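Local coordinates for protein serine--tRNA ligase (Pyrococcus horikoshii, PDB 2DQ0) that catalyses the ATP-dependent attachment of serine to tRNA(Ser), and probably also to tRNA(Sec), working as a class II synthetase homodimer, at residues F224-S229 against A253-A258; P272-G277 against Q307-R312; P217-R222 against Y248-A253. All blocks are in the same frame, centred on the assembly; numbering follows the deposited sequence.

Contact 1. Residues F224-S229 against A253-A258. With SSA (5'-O-(N-(L-seryl)-sulfamoyl)adenosine), chain G.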
loop_
_atom_site.group_PDB
_atom_site.type_symbol
_atom_site.label_atom_id
_atom_site.label_comp_id
_atom_site.label_asym_id
_atom_site.label_seq_id
_atom_site.Cartn_x
_atom_site.Cartn_y
_atom_site.Cartn_z
ATOM N N PHE A 224 7.128 16.210 0.440
ATOM C CA PHE A 224 8.514 16.616 0.648
ATOM C C PHE A 224 9.478 15.451 0.804
ATOM O O PHE A 224 10.610 15.545 0.359
ATOM C CB PHE A 224 8.631 17.586 1.836
ATOM C CG PHE A 224 8.753 16.917 3.153
ATOM C CD1 PHE A 224 10.006 16.692 3.710
ATOM C CD2 PHE A 224 7.612 16.543 3.867
ATOM C CE1 PHE A 224 10.143 16.109 4.975
ATOM C CE2 PHE A 224 7.734 15.960 5.128
ATOM C CZ PHE A 224 9.010 15.745 5.688
ATOM N N VAL A 225 9.053 14.349 1.414
ATOM C CA VAL A 225 9.980 13.242 1.530
ATOM C C VAL A 225 10.203 12.582 0.167
ATOM O O VAL A 225 11.236 11.946 -0.046
ATOM C CB VAL A 225 9.544 12.213 2.624
ATOM C CG1 VAL A 225 8.303 12.710 3.324
ATOM C CG2 VAL A 225 9.379 10.822 2.042
ATOM N N GLU A 226 9.253 12.750 -0.759
ATOM C CA GLU A 226 9.408 12.185 -2.100
ATOM C C GLU A 226 10.315 13.077 -2.908
ATOM O O GLU A 226 11.181 12.588 -3.640
ATOM C CB GLU A 226 8.078 12.037 -2.851
ATOM C CG GLU A 226 7.325 10.776 -2.496
ATOM C CD GLU A 226 8.219 9.543 -2.466
ATOM O OE1 GLU A 226 8.642 9.055 -3.546
ATOM O OE2 GLU A 226 8.505 9.065 -1.350
ATOM N N GLU A 227 10.135 14.392 -2.789
ATOM C CA GLU A 227 11.011 15.262 -3.548
ATOM C C GLU A 227 12.378 15.341 -2.881
ATOM O O GLU A 227 13.360 15.751 -3.492
ATOM C CB GLU A 227 10.370 16.634 -3.787
ATOM C CG GLU A 227 10.051 17.456 -2.602
ATOM C CD GLU A 227 8.993 18.510 -2.919
ATOM O OE1 GLU A 227 8.633 19.276 -1.991
ATOM O OE2 GLU A 227 8.517 18.568 -4.084
ATOM N N GLY A 228 12.452 14.867 -1.646
ATOM C CA GLY A 228 13.721 14.882 -0.957
ATOM C C GLY A 228 14.510 13.639 -1.298
ATOM O O GLY A 228 15.716 13.590 -1.068
ATOM N N SER A 229 13.841 12.652 -1.892
ATOM C CA SER A 229 14.471 11.369 -2.211
ATOM C C SER A 229 14.842 11.049 -3.656
ATOM O O SER A 229 15.706 10.190 -3.886
ATOM C CB SER A 229 13.588 10.231 -1.688
ATOM O OG SER A 229 13.390 10.292 -0.284
ATOM N N ALA A 253 10.973 1.387 0.238
ATOM C CA ALA A 253 11.091 1.770 1.640
ATOM C C ALA A 253 12.194 2.805 1.773
ATOM O O ALA A 253 12.246 3.546 2.752
ATOM C CB ALA A 253 11.396 0.545 2.514
ATOM N N GLU A 254 13.075 2.840 0.775
ATOM C CA GLU A 254 14.175 3.802 0.722
ATOM C C GLU A 254 13.705 5.228 1.073
ATOM O O GLU A 254 14.274 5.875 1.968
ATOM C CB GLU A 254 14.787 3.813 -0.682
ATOM C CG GLU A 254 15.983 4.722 -0.848
ATOM C CD GLU A 254 16.206 5.159 -2.281
ATOM O OE1 GLU A 254 15.972 4.339 -3.198
ATOM O OE2 GLU A 254 16.637 6.321 -2.488
ATOM N N HIS A 255 12.674 5.706 0.372
ATOM C CA HIS A 255 12.141 7.059 0.593
ATOM C C HIS A 255 11.694 7.373 2.020
ATOM O O HIS A 255 12.117 8.385 2.566
ATOM C CB HIS A 255 11.005 7.368 -0.384
ATOM C CG HIS A 255 11.417 7.313 -1.822
ATOM N ND1 HIS A 255 12.714 7.038 -2.215
ATOM C CD2 HIS A 255 10.720 7.546 -2.959
ATOM C CE1 HIS A 255 12.796 7.112 -3.531
ATOM N NE2 HIS A 255 11.600 7.421 -4.005
ATOM N N PRO A 256 10.813 6.547 2.633
ATOM C CA PRO A 256 10.399 6.852 4.018
ATOM C C PRO A 256 11.574 6.673 4.995
ATOM O O PRO A 256 11.643 7.336 6.037
ATOM C CB PRO A 256 9.256 5.865 4.280
ATOM C CG PRO A 256 9.523 4.746 3.316
ATOM C CD PRO A 256 9.981 5.465 2.072
ATOM N N LEU A 257 12.495 5.779 4.643
ATOM C CA LEU A 257 13.689 5.544 5.445
ATOM C C LEU A 257 14.590 6.787 5.427
ATOM O O LEU A 257 15.257 7.084 6.414
ATOM C CB LEU A 257 14.473 4.360 4.900
ATOM C CG LEU A 257 14.533 3.072 5.709
ATOM C CD1 LEU A 257 13.615 3.121 6.929
ATOM C CD2 LEU A 257 14.194 1.920 4.766
ATOM N N ALA A 258 14.622 7.511 4.309
ATOM C CA ALA A 258 15.443 8.716 4.238
ATOM C C ALA A 258 14.718 9.896 4.901
ATOM O O ALA A 258 15.330 10.703 5.593
ATOM C CB ALA A 258 15.783 9.054 2.789
HETATM N N10 SSA G . 15.732 1.911 -3.226
HETATM C CA SSA G . 16.474 1.336 -4.362
HETATM C CB SSA G . 17.276 0.137 -3.935
HETATM O OG SSA G . 16.449 -0.999 -3.658
HETATM C C9 SSA G . 15.575 0.897 -5.512
HETATM O O9 SSA G . 14.352 0.907 -5.399
HETATM N N8 SSA G . 16.185 0.525 -6.644
HETATM S S1 SSA G . 15.322 -0.004 -7.893
HETATM O O1S SSA G . 14.482 1.119 -8.286
HETATM O O2S SSA G . 16.282 -0.567 -8.834
HETATM O "O5'" SSA G . 14.424 -1.133 -7.279
HETATM C "C5'" SSA G . 15.039 -2.229 -6.630
HETATM C "C4'" SSA G . 14.589 -3.538 -7.200
HETATM O "O4'" SSA G . 13.169 -3.709 -7.026
HETATM C "C3'" SSA G . 14.803 -3.788 -8.679
HETATM O "O3'" SSA G . 16.154 -4.127 -8.916
HETATM C "C2'" SSA G . 13.901 -4.996 -8.859
HETATM O "O2'" SSA G . 14.408 -6.187 -8.306
HETATM C "C1'" SSA G . 12.670 -4.541 -8.065
HETATM N N9 SSA G . 11.727 -3.733 -8.833
HETATM C C8 SSA G . 11.813 -2.403 -9.214
HETATM N N7 SSA G . 10.783 -1.989 -9.906
HETATM C C5 SSA G . 9.966 -3.112 -9.994
HETATM C C6 SSA G . 8.712 -3.341 -10.621
HETATM N N6 SSA G . 8.054 -2.403 -11.295
HETATM N N1 SSA G . 8.153 -4.586 -10.508
HETATM C C2 SSA G . 8.822 -5.532 -9.812
HETATM N N3 SSA G . 10.016 -5.432 -9.183
HETATM C C4 SSA G . 10.538 -4.192 -9.327
#
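S229 and H255 mark the closest backbone approach, their CA atoms 5.6 Å apart where helix 223-227 and the residues after it pass helix 254-259. The meeting turns on the imidazole of H255. S229 lays its CB over one face of that ring, 3.6 Å from the centroid, in a CH-pi contact. The same serine keeps OG anti to its carbonyl carbon (chi1 -60°), and from there OG donates almost straight down the carbonyl of V225, at 2.7 Å from V225 O. E226 crosses H255 at about a right angle, carboxylate and ring planes 41° apart; OE2 lies 3.2 Å from H255 CB, though the fit at the ring edge is doubtful. V225 adds CG2, 3.7 Å from H255 O. Next to H255 on the same helix, E254 turns OE1 to the amine N10 of the bound seryl-adenylate analogue, though the modelled bond is doubtfully short; it lines the analogue's pocket and is predicted to bind L-serine. Q381 joins both segments, its NE2 bonded to S229 O and E254 OE2. Strand 220-221 touches E226 through V221, F308 of strand 301-311 lies against A258, and V180 of the second subunit packs on V225.

Contact 2. Residues P272-G277 against Q307-R312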
loop_
_atom_site.group_PDB
_atom_site.type_symbol
_atom_site.label_atom_id
_atom_site.label_comp_id
_atom_site.label_asym_id
_atom_site.label_seq_id
_atom_site.Cartn_x
_atom_site.Cartn_y
_atom_site.Cartn_z
ATOM N N PRO A 272 27.507 4.772 11.791
ATOM C CA PRO A 272 26.465 4.792 10.759
ATOM C C PRO A 272 25.116 4.292 11.292
ATOM O O PRO A 272 25.069 3.401 12.128
ATOM C CB PRO A 272 27.040 3.870 9.688
ATOM C CG PRO A 272 27.700 2.815 10.509
ATOM C CD PRO A 272 28.388 3.601 11.629
ATOM N N LEU A 273 24.025 4.899 10.836
ATOM C CA LEU A 273 22.696 4.455 11.239
ATOM C C LEU A 273 22.355 3.401 10.200
ATOM O O LEU A 273 22.339 3.688 9.008
ATOM C CB LEU A 273 21.691 5.602 11.163
ATOM C CG LEU A 273 21.925 6.819 12.063
ATOM C CD1 LEU A 273 20.762 7.794 11.911
ATOM C CD2 LEU A 273 22.041 6.384 13.504
ATOM N N LEU A 274 22.107 2.180 10.644
ATOM C CA LEU A 274 21.803 1.112 9.705
ATOM C C LEU A 274 20.357 0.616 9.753
ATOM O O LEU A 274 19.893 0.045 10.745
ATOM C CB LEU A 274 22.759 -0.058 9.928
ATOM C CG LEU A 274 24.235 0.351 10.024
ATOM C CD1 LEU A 274 24.997 -0.847 10.555
ATOM C CD2 LEU A 274 24.806 0.839 8.669
ATOM N N TYR A 275 19.642 0.828 8.657
ATOM C CA TYR A 275 18.267 0.381 8.599
ATOM C C TYR A 275 17.985 -0.658 7.525
ATOM O O TYR A 275 18.529 -0.619 6.425
ATOM C CB TYR A 275 17.345 1.581 8.388
ATOM C CG TYR A 275 17.386 2.569 9.520
ATOM C CD1 TYR A 275 16.892 2.236 10.779
ATOM C CD2 TYR A 275 17.893 3.850 9.329
ATOM C CE1 TYR A 275 16.896 3.154 11.819
ATOM C CE2 TYR A 275 17.900 4.780 10.357
ATOM C CZ TYR A 275 17.399 4.427 11.600
ATOM O OH TYR A 275 17.381 5.365 12.601
ATOM N N VAL A 276 17.135 -1.605 7.875
ATOM C CA VAL A 276 16.690 -2.597 6.924
ATOM C C VAL A 276 15.167 -2.580 7.009
ATOM O O VAL A 276 14.581 -3.055 7.980
ATOM C CB VAL A 276 17.238 -4.007 7.222
ATOM C CG1 VAL A 276 17.058 -4.376 8.713
ATOM C CG2 VAL A 276 16.543 -4.997 6.319
ATOM N N GLY A 277 14.531 -1.991 6.001
ATOM C CA GLY A 277 13.084 -1.921 5.994
ATOM C C GLY A 277 12.426 -2.966 5.113
ATOM O O GLY A 277 13.065 -3.549 4.222
ATOM N N GLN A 307 17.907 -2.118 2.288
ATOM C CA GLN A 307 19.036 -1.696 3.126
ATOM C C GLN A 307 19.180 -0.187 2.971
ATOM O O GLN A 307 19.191 0.322 1.847
ATOM C CB GLN A 307 20.368 -2.293 2.646
ATOM C CG GLN A 307 20.553 -3.798 2.711
ATOM C CD GLN A 307 21.874 -4.196 2.078
ATOM O OE1 GLN A 307 21.924 -4.731 0.959
ATOM N NE2 GLN A 307 22.958 -3.906 2.777
ATOM N N PHE A 308 19.299 0.537 4.078
ATOM C CA PHE A 308 19.506 1.980 3.982
ATOM C C PHE A 308 20.555 2.364 5.009
ATOM O O PHE A 308 20.523 1.892 6.155
ATOM C CB PHE A 308 18.218 2.736 4.219
ATOM C CG PHE A 308 18.299 4.205 3.881
ATOM C CD1 PHE A 308 18.920 5.112 4.756
ATOM C CD2 PHE A 308 17.700 4.694 2.713
ATOM C CE1 PHE A 308 18.930 6.478 4.469
ATOM C CE2 PHE A 308 17.705 6.053 2.415
ATOM C CZ PHE A 308 18.320 6.956 3.296
ATOM N N VAL A 309 21.472 3.234 4.580
ATOM C CA VAL A 309 22.610 3.677 5.377
ATOM C C VAL A 309 22.886 5.175 5.450
ATOM O O VAL A 309 22.854 5.898 4.442
ATOM C CB VAL A 309 23.903 3.008 4.854
ATOM C CG1 VAL A 309 25.120 3.557 5.573
ATOM C CG2 VAL A 309 23.818 1.509 5.043
ATOM N N TYR A 310 23.169 5.629 6.670
ATOM C CA TYR A 310 23.533 7.015 6.934
ATOM C C TYR A 310 24.954 6.870 7.426
ATOM O O TYR A 310 25.179 6.204 8.432
ATOM C CB TYR A 310 22.725 7.619 8.076
ATOM C CG TYR A 310 21.276 7.916 7.805
ATOM C CD1 TYR A 310 20.313 6.902 7.823
ATOM C CD2 TYR A 310 20.846 9.226 7.605
ATOM C CE1 TYR A 310 18.958 7.194 7.660
ATOM C CE2 TYR A 310 19.488 9.527 7.439
ATOM C CZ TYR A 310 18.553 8.506 7.470
ATOM O OH TYR A 310 17.213 8.804 7.322
ATOM N N SER A 311 25.914 7.464 6.728
ATOM C CA SER A 311 27.303 7.371 7.171
ATOM C C SER A 311 28.043 8.709 7.089
ATOM O O SER A 311 27.503 9.729 6.630
ATOM C CB SER A 311 28.073 6.331 6.343
ATOM O OG SER A 311 28.511 6.879 5.109
ATOM N N ARG A 312 29.284 8.697 7.561
ATOM C CA ARG A 312 30.120 9.882 7.490
ATOM C C ARG A 312 30.567 9.902 6.037
ATOM O O ARG A 312 30.813 8.856 5.444
ATOM C CB ARG A 312 31.355 9.721 8.374
ATOM C CG ARG A 312 31.048 9.347 9.797
ATOM C CD ARG A 312 32.289 8.897 10.559
ATOM N NE ARG A 312 32.099 9.170 11.977
ATOM C CZ ARG A 312 32.136 10.393 12.504
ATOM N NH1 ARG A 312 32.379 11.450 11.730
ATOM N NH2 ARG A 312 31.872 10.563 13.794
#
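Y275 O is gripped twice by the facing strand: F308 N donates to it at 2.7 Å, and the CA-H of Q307 makes a weaker contact. This is the antiparallel strand pair of class II motif 2, strand 273-282 against strand 301-311, whose short segments run at 162° in the catalytic sheet. Y275 N returns a bond to F308 O at 2.9 Å, making Y275 and F308 a hydrogen-bonded pair. L273 and Y310 form a second such pair, with L273 N 3.0 Å from Y310 O.

On the face carrying L273, Y275, F308 and Y310, the Y310 ring is the middle piece. An extended chi2 (-176°) carries CD1 of L273 out over one face of it, 4.1 Å from Y310 CG and offset toward the rim. Y310 CE1 in turn meets the edge of the Y275 ring, 3.8 Å from Y275 CE2. Beyond the strands, H261 bonds to Y275 OH and meets the Y310 ring edge-to-face, while Y310 OH reaches L257 O of helix 254-259. An alanine at Y310 would probably leave L257 O without that hydroxyl and open a gap between L273 CD1 and the Y275 ring. L274 and V309 occupy the other face side by side, pointing the same way, with L274 CD2 3.8 Å from V309 CG2.

Contact 3. Residues P217-R222 against Y248-A253. With SSA (5'-O-(N-(L-seryl)-sulfamoyl)adenosine), chain G.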
loop_
_atom_site.group_PDB
_atom_site.type_symbol
_atom_site.label_atom_id
_atom_site.label_comp_id
_atom_site.label_asym_id
_atom_site.label_seq_id
_atom_site.Cartn_x
_atom_site.Cartn_y
_atom_site.Cartn_z
ATOM N N PRO A 217 8.143 0.956 7.736
ATOM C CA PRO A 217 7.836 2.388 7.620
ATOM C C PRO A 217 6.415 2.691 7.183
ATOM O O PRO A 217 5.614 1.789 6.967
ATOM C CB PRO A 217 8.794 2.825 6.536
ATOM C CG PRO A 217 8.624 1.647 5.556
ATOM C CD PRO A 217 8.763 0.449 6.496
ATOM N N PRO A 218 6.075 3.986 7.090
ATOM C CA PRO A 218 4.730 4.351 6.636
ATOM C C PRO A 218 4.772 3.978 5.141
ATOM O O PRO A 218 5.837 4.021 4.526
ATOM C CB PRO A 218 4.695 5.867 6.843
ATOM C CG PRO A 218 5.538 6.056 8.025
ATOM C CD PRO A 218 6.717 5.132 7.765
ATOM N N TYR A 219 3.645 3.610 4.558
ATOM C CA TYR A 219 3.633 3.223 3.149
ATOM C C TYR A 219 3.185 4.407 2.297
ATOM O O TYR A 219 3.266 4.372 1.066
ATOM C CB TYR A 219 2.680 2.040 2.955
ATOM C CG TYR A 219 3.083 0.783 3.710
ATOM C CD1 TYR A 219 2.131 -0.195 4.025
ATOM C CD2 TYR A 219 4.410 0.563 4.096
ATOM C CE1 TYR A 219 2.487 -1.362 4.712
ATOM C CE2 TYR A 219 4.783 -0.607 4.780
ATOM C CZ TYR A 219 3.808 -1.557 5.081
ATOM O OH TYR A 219 4.139 -2.689 5.768
ATOM N N MET A 220 2.698 5.441 2.980
ATOM C CA MET A 220 2.232 6.671 2.351
ATOM C C MET A 220 2.997 7.784 3.037
ATOM O O MET A 220 3.036 7.851 4.265
ATOM C CB MET A 220 0.723 6.896 2.574
ATOM C CG MET A 220 -0.193 5.892 1.879
ATOM S SD MET A 220 -1.982 6.273 2.005
ATOM C CE MET A 220 -2.307 5.660 3.552
ATOM N N VAL A 221 3.619 8.654 2.256
ATOM C CA VAL A 221 4.359 9.749 2.850
ATOM C C VAL A 221 3.966 11.066 2.206
ATOM O O VAL A 221 3.305 11.092 1.157
ATOM C CB VAL A 221 5.890 9.555 2.714
ATOM C CG1 VAL A 221 6.297 8.277 3.377
ATOM C CG2 VAL A 221 6.301 9.542 1.253
ATOM N N ARG A 222 4.402 12.145 2.857
ATOM C CA ARG A 222 4.167 13.531 2.448
ATOM C C ARG A 222 5.049 13.897 1.239
ATOM O O ARG A 222 6.166 13.407 1.102
ATOM C CB ARG A 222 4.490 14.430 3.637
ATOM C CG ARG A 222 3.761 15.727 3.661
ATOM C CD ARG A 222 2.760 15.768 4.787
ATOM N NE ARG A 222 3.411 15.608 6.081
ATOM C CZ ARG A 222 2.804 15.792 7.249
ATOM N NH1 ARG A 222 3.485 15.617 8.374
ATOM N NH2 ARG A 222 1.522 16.156 7.296
ATOM N N TYR A 248 1.642 10.252 -0.684
ATOM C CA TYR A 248 2.128 9.563 -1.869
ATOM C C TYR A 248 2.486 8.120 -1.490
ATOM O O TYR A 248 3.037 7.879 -0.419
ATOM C CB TYR A 248 3.354 10.301 -2.396
ATOM C CG TYR A 248 3.037 11.709 -2.828
ATOM C CD1 TYR A 248 2.810 12.727 -1.895
ATOM C CD2 TYR A 248 2.880 12.013 -4.185
ATOM C CE1 TYR A 248 2.427 13.997 -2.307
ATOM C CE2 TYR A 248 2.506 13.274 -4.600
ATOM C CZ TYR A 248 2.285 14.254 -3.667
ATOM O OH TYR A 248 1.959 15.490 -4.116
ATOM N N LEU A 249 2.136 7.162 -2.344
ATOM C CA LEU A 249 2.458 5.763 -2.077
ATOM C C LEU A 249 3.945 5.620 -2.348
ATOM O O LEU A 249 4.445 6.076 -3.378
ATOM C CB LEU A 249 1.644 4.818 -2.980
ATOM C CG LEU A 249 0.130 4.879 -2.746
ATOM C CD1 LEU A 249 -0.562 3.879 -3.632
ATOM C CD2 LEU A 249 -0.188 4.599 -1.287
ATOM N N ILE A 250 4.657 5.005 -1.418
ATOM C CA ILE A 250 6.089 4.870 -1.582
ATOM C C ILE A 250 6.449 3.856 -2.650
ATOM O O ILE A 250 5.784 2.837 -2.800
ATOM C CB ILE A 250 6.764 4.478 -0.248
ATOM C CG1 ILE A 250 6.238 3.134 0.239
ATOM C CG2 ILE A 250 6.458 5.522 0.829
ATOM C CD1 ILE A 250 7.004 2.618 1.419
ATOM N N PRO A 251 7.484 4.156 -3.445
ATOM C CA PRO A 251 7.956 3.268 -4.513
ATOM C C PRO A 251 9.053 2.352 -4.013
ATOM O O PRO A 251 9.526 1.489 -4.734
ATOM C CB PRO A 251 8.467 4.244 -5.572
ATOM C CG PRO A 251 9.004 5.359 -4.742
ATOM C CD PRO A 251 7.936 5.543 -3.684
ATOM N N THR A 252 9.442 2.544 -2.762
ATOM C CA THR A 252 10.504 1.770 -2.126
ATOM C C THR A 252 10.618 2.269 -0.697
ATOM O O THR A 252 10.388 3.450 -0.452
ATOM C CB THR A 252 11.867 2.000 -2.813
ATOM O OG1 THR A 252 12.917 1.730 -1.880
ATOM C CG2 THR A 252 11.994 3.415 -3.303
ATOM N N ALA A 253 10.973 1.387 0.238
ATOM C CA ALA A 253 11.091 1.770 1.640
ATOM C C ALA A 253 12.194 2.805 1.773
ATOM O O ALA A 253 12.246 3.546 2.752
ATOM C CB ALA A 253 11.396 0.545 2.514
HETATM N N10 SSA G . 15.732 1.911 -3.226
HETATM C CA SSA G . 16.474 1.336 -4.362
HETATM C CB SSA G . 17.276 0.137 -3.935
HETATM O OG SSA G . 16.449 -0.999 -3.658
HETATM C C9 SSA G . 15.575 0.897 -5.512
HETATM O O9 SSA G . 14.352 0.907 -5.399
HETATM N N8 SSA G . 16.185 0.525 -6.644
HETATM S S1 SSA G . 15.322 -0.004 -7.893
HETATM O O1S SSA G . 14.482 1.119 -8.286
HETATM O O2S SSA G . 16.282 -0.567 -8.834
HETATM O "O5'" SSA G . 14.424 -1.133 -7.279
HETATM C "C5'" SSA G . 15.039 -2.229 -6.630
HETATM C "C4'" SSA G . 14.589 -3.538 -7.200
HETATM O "O4'" SSA G . 13.169 -3.709 -7.026
HETATM C "C3'" SSA G . 14.803 -3.788 -8.679
HETATM O "O3'" SSA G . 16.154 -4.127 -8.916
HETATM C "C2'" SSA G . 13.901 -4.996 -8.859
HETATM O "O2'" SSA G . 14.408 -6.187 -8.306
HETATM C "C1'" SSA G . 12.670 -4.541 -8.065
HETATM N N9 SSA G . 11.727 -3.733 -8.833
HETATM C C8 SSA G . 11.813 -2.403 -9.214
HETATM N N7 SSA G . 10.783 -1.989 -9.906
HETATM C C5 SSA G . 9.966 -3.112 -9.994
HETATM C C6 SSA G . 8.712 -3.341 -10.621
HETATM N N6 SSA G . 8.054 -2.403 -11.295
HETATM N N1 SSA G . 8.153 -4.586 -10.508
HETATM C C2 SSA G . 8.822 -5.532 -9.812
HETATM N N3 SSA G . 10.016 -5.432 -9.183
HETATM C C4 SSA G . 10.538 -4.192 -9.327
#
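I250 packs its side chain against the backbone of P218 and Y219, and can be followed atom by atom. CB lies 3.7 Å from Y219 O, the carbonyl oxygen that also accepts I250 N at 2.9 Å, with the donor tilted 29° from the carbonyl plane. CG1 sits between the backbone N and the carbonyl carbon (chi1 61°), which brings it 3.3 Å from Y219 O. The other branch, CG2, also lies close to Y219 O (3.4 Å) and reaches V221 CG1 at 3.8 Å, the two side chains crossing at about a right angle. At the tip, CD1 is 3.6 Å from P218 O and also approaches CA and the ring of Y219. P256 of helix 254-259 lies against this isoleucine as well.

Beside it the short strands 220-221 and 248-249 pair antiparallel. V221 and Y248 form the hydrogen-bonded pair, V221 N donating to Y248 O at 2.8 Å and Y248 N to V221 O. M220 and L249, the non-hydrogen-bonded pair, lay their side chains side by side. The Y248 ring turns its edge to V221 O, while its hydroxyl bonds to R223.

Residues 217-222 also face the second subunit: Y219 OH is hydrogen-bonded to H303 of that subunit, and R222 NH1 to the carbonyl of its K179. Residues 248-253 run on into the active site, where T252 OG1 caps E254 N, bonds to K304, and accepts a weak bond of 3.1 Å from N10 of the seryl-adenylate analogue. T252, A253 and E254 spell the TxE loop of seryl-tRNA synthetases, which holds the amino group of the serine moiety.

The three contacts all lie in the catalytic core but divide it into two neighbourhoods. Contacts 1 and 3 are closely coupled, their centres about 8 Å apart; they share A253, and their segments alternate along the chain in the order 217-222, 224-229, 248-253, 253-258. Strand 220-221 runs into helix 223-227, and strand 248-249 leads to helix 254-259, so one pair of chain paths makes both contacts, and both reach the analogue and the second subunit. Contact 2 comes later in sequence, on the large mixed sheet, with its centre about 14 Å from that of contact 1 and 17 Å from that of contact 3. Helix 254-259 bridges the gap, linking sheet, serine pocket and dimer interface.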